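PDB 4XDN: MAU2 chromatid cohesion factor homolog from Saccharomyces cerevisiae, which forms a complex with SCC2 that is required to associate cohesin with chromosomes, and so takes part in sister chromatid cohesion. Local coordinates for residues 560-565 against 595-600. Sequence-based numbering, arbitrary orientation.
Sequences KALLLQ and RQQGGM. With SO4 (sulfate ion), chain F.
The first turn of helix 562-575, with Ala-561 as its N-cap, packs against the loop joining helices 580-593 and 601-618 through Leu-562, Leu-563, Gln-597 and Met-600. The chi1 of Leu-562, -177°, turns CG away from the backbone N and places CD2 against the loop, where this methyl lies 3.4 Å from Gln-597 CG and 3.7 Å from Gln-596 CB. Gln-597 reaches out to meet Leu-562 from the loop side, its amide lying against the leucine with NE2 3.5 Å from Leu-562 CB. Each polar atom of the amide also reaches a water bound to a backbone N-H. One water accepts from Gln-597 NE2 at 2.7 Å and from the N-H of Leu-562; the other accepts from the N-H of Leu-563 and donates a weak bond to Gln-597 OE1. The two first-turn N-H groups are thus satisfied by water, with no direct hydrogen bond joining the segments. Met-600, itself the N-cap of helix 601-618, bends at chi2 and chi3 to bring CE 3.8 Å from Leu-563 CD1. The contact therefore joins the N-terminal ends of two helices in this largely helical chain, and another protein's chain packs on Leu-563. Just before the helix, Lys-560 N donates to sulfate O4 at 2.9 Å, nearly straight at 177°, while the side chain runs beside the ion, probably a crystallisation component that Asn-335 and Lys-559 also bind, and NZ lies 3.2 Å from sulfate O1. An alanine here could keep the N-H bond, and Lys-559 NZ its own, but would probably leave that flank of the sulfate uncovered and Asp-338 and Glu-339 without their weak, long ion pairs to NZ.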
# COMPACT_ATOMS: atom_id res chain seq x y z
N LYS A 560 17.08 -1.02 16.80
CA LYS A 560 17.30 -0.32 18.07
C LYS A 560 16.07 0.47 18.50
O LYS A 560 16.14 1.67 18.74
CB LYS A 560 18.51 0.61 17.96
CG LYS A 560 19.79 -0.11 17.52
CD LYS A 560 20.96 0.85 17.33
CE LYS A 560 20.63 1.96 16.32
NZ LYS A 560 21.84 2.43 15.59
N ALA A 561 14.93 -0.22 18.59
CA ALA A 561 13.75 0.35 19.21
C ALA A 561 14.02 0.48 20.70
O ALA A 561 14.19 -0.53 21.39
CB ALA A 561 12.53 -0.51 18.95
N LEU A 562 14.06 1.71 21.19
CA LEU A 562 14.50 1.98 22.56
C LEU A 562 13.71 1.18 23.59
O LEU A 562 14.30 0.42 24.36
CB LEU A 562 14.38 3.46 22.88
CG LEU A 562 14.88 3.86 24.28
CD1 LEU A 562 16.38 3.64 24.40
CD2 LEU A 562 14.52 5.29 24.58
N LEU A 563 12.40 1.37 23.62
CA LEU A 563 11.56 0.74 24.64
C LEU A 563 11.70 -0.78 24.58
O LEU A 563 11.79 -1.44 25.62
CB LEU A 563 10.09 1.14 24.47
CG LEU A 563 9.12 0.49 25.46
CD1 LEU A 563 9.47 0.83 26.90
CD2 LEU A 563 7.69 0.90 25.16
N LEU A 564 11.72 -1.32 23.37
CA LEU A 564 11.83 -2.76 23.19
C LEU A 564 13.16 -3.28 23.72
O LEU A 564 13.21 -4.25 24.46
CB LEU A 564 11.66 -3.13 21.71
CG LEU A 564 11.66 -4.63 21.40
CD1 LEU A 564 10.49 -5.33 22.08
CD2 LEU A 564 11.60 -4.86 19.90
N GLN A 565 14.25 -2.61 23.34
CA GLN A 565 15.58 -3.03 23.74
C GLN A 565 15.72 -3.07 25.26
O GLN A 565 16.36 -3.96 25.82
CB GLN A 565 16.65 -2.10 23.15
CG GLN A 565 17.76 -2.84 22.43
CD GLN A 565 18.96 -1.96 22.14
OE1 GLN A 565 18.83 -0.75 21.94
NE2 GLN A 565 20.15 -2.56 22.13
N ARG A 595 16.50 7.52 29.27
CA ARG A 595 16.53 8.98 29.14
C ARG A 595 16.42 9.44 27.68
O ARG A 595 16.15 10.61 27.41
CB ARG A 595 17.81 9.55 29.75
CG ARG A 595 19.06 9.36 28.90
CD ARG A 595 20.29 9.92 29.61
NE ARG A 595 21.26 10.47 28.67
CZ ARG A 595 21.06 11.58 27.95
NH1 ARG A 595 19.92 12.25 28.05
NH2 ARG A 595 22.00 12.01 27.12
N GLN A 596 16.62 8.51 26.75
CA GLN A 596 16.73 8.86 25.34
C GLN A 596 15.40 9.29 24.72
O GLN A 596 15.39 9.95 23.68
CB GLN A 596 17.31 7.67 24.56
CG GLN A 596 18.69 7.22 25.02
CD GLN A 596 19.81 7.98 24.34
OE1 GLN A 596 20.59 7.40 23.58
NE2 GLN A 596 19.91 9.27 24.62
N GLN A 597 14.29 8.91 25.34
CA GLN A 597 12.96 9.27 24.86
C GLN A 597 12.05 9.70 26.00
O GLN A 597 12.21 9.25 27.13
CB GLN A 597 12.32 8.11 24.10
CG GLN A 597 13.01 7.75 22.79
CD GLN A 597 12.43 6.51 22.14
OE1 GLN A 597 11.46 5.93 22.62
NE2 GLN A 597 13.02 6.10 21.02
N GLY A 598 11.10 10.58 25.69
CA GLY A 598 10.11 11.00 26.67
C GLY A 598 9.09 9.91 26.93
O GLY A 598 9.01 8.94 26.18
N GLY A 599 8.31 10.06 28.00
CA GLY A 599 7.29 9.09 28.35
C GLY A 599 7.83 7.83 29.00
O GLY A 599 7.09 6.87 29.23
N MET A 600 9.12 7.83 29.33
CA MET A 600 9.80 6.64 29.84
C MET A 600 10.05 6.68 31.35
O MET A 600 10.76 5.83 31.88
CB MET A 600 11.14 6.47 29.12
CG MET A 600 11.01 6.15 27.64
SD MET A 600 10.44 4.47 27.36
CE MET A 600 11.95 3.55 27.67
S SO4 F . 19.31 -0.61 13.64
O1 SO4 F . 20.55 0.14 13.76
O2 SO4 F . 18.94 -0.72 12.23
O3 SO4 F . 19.50 -1.95 14.19
O4 SO4 F . 18.24 0.06 14.38
O HOH W 1 12.54 3.81 19.65
O HOH W 2 10.85 2.82 21.68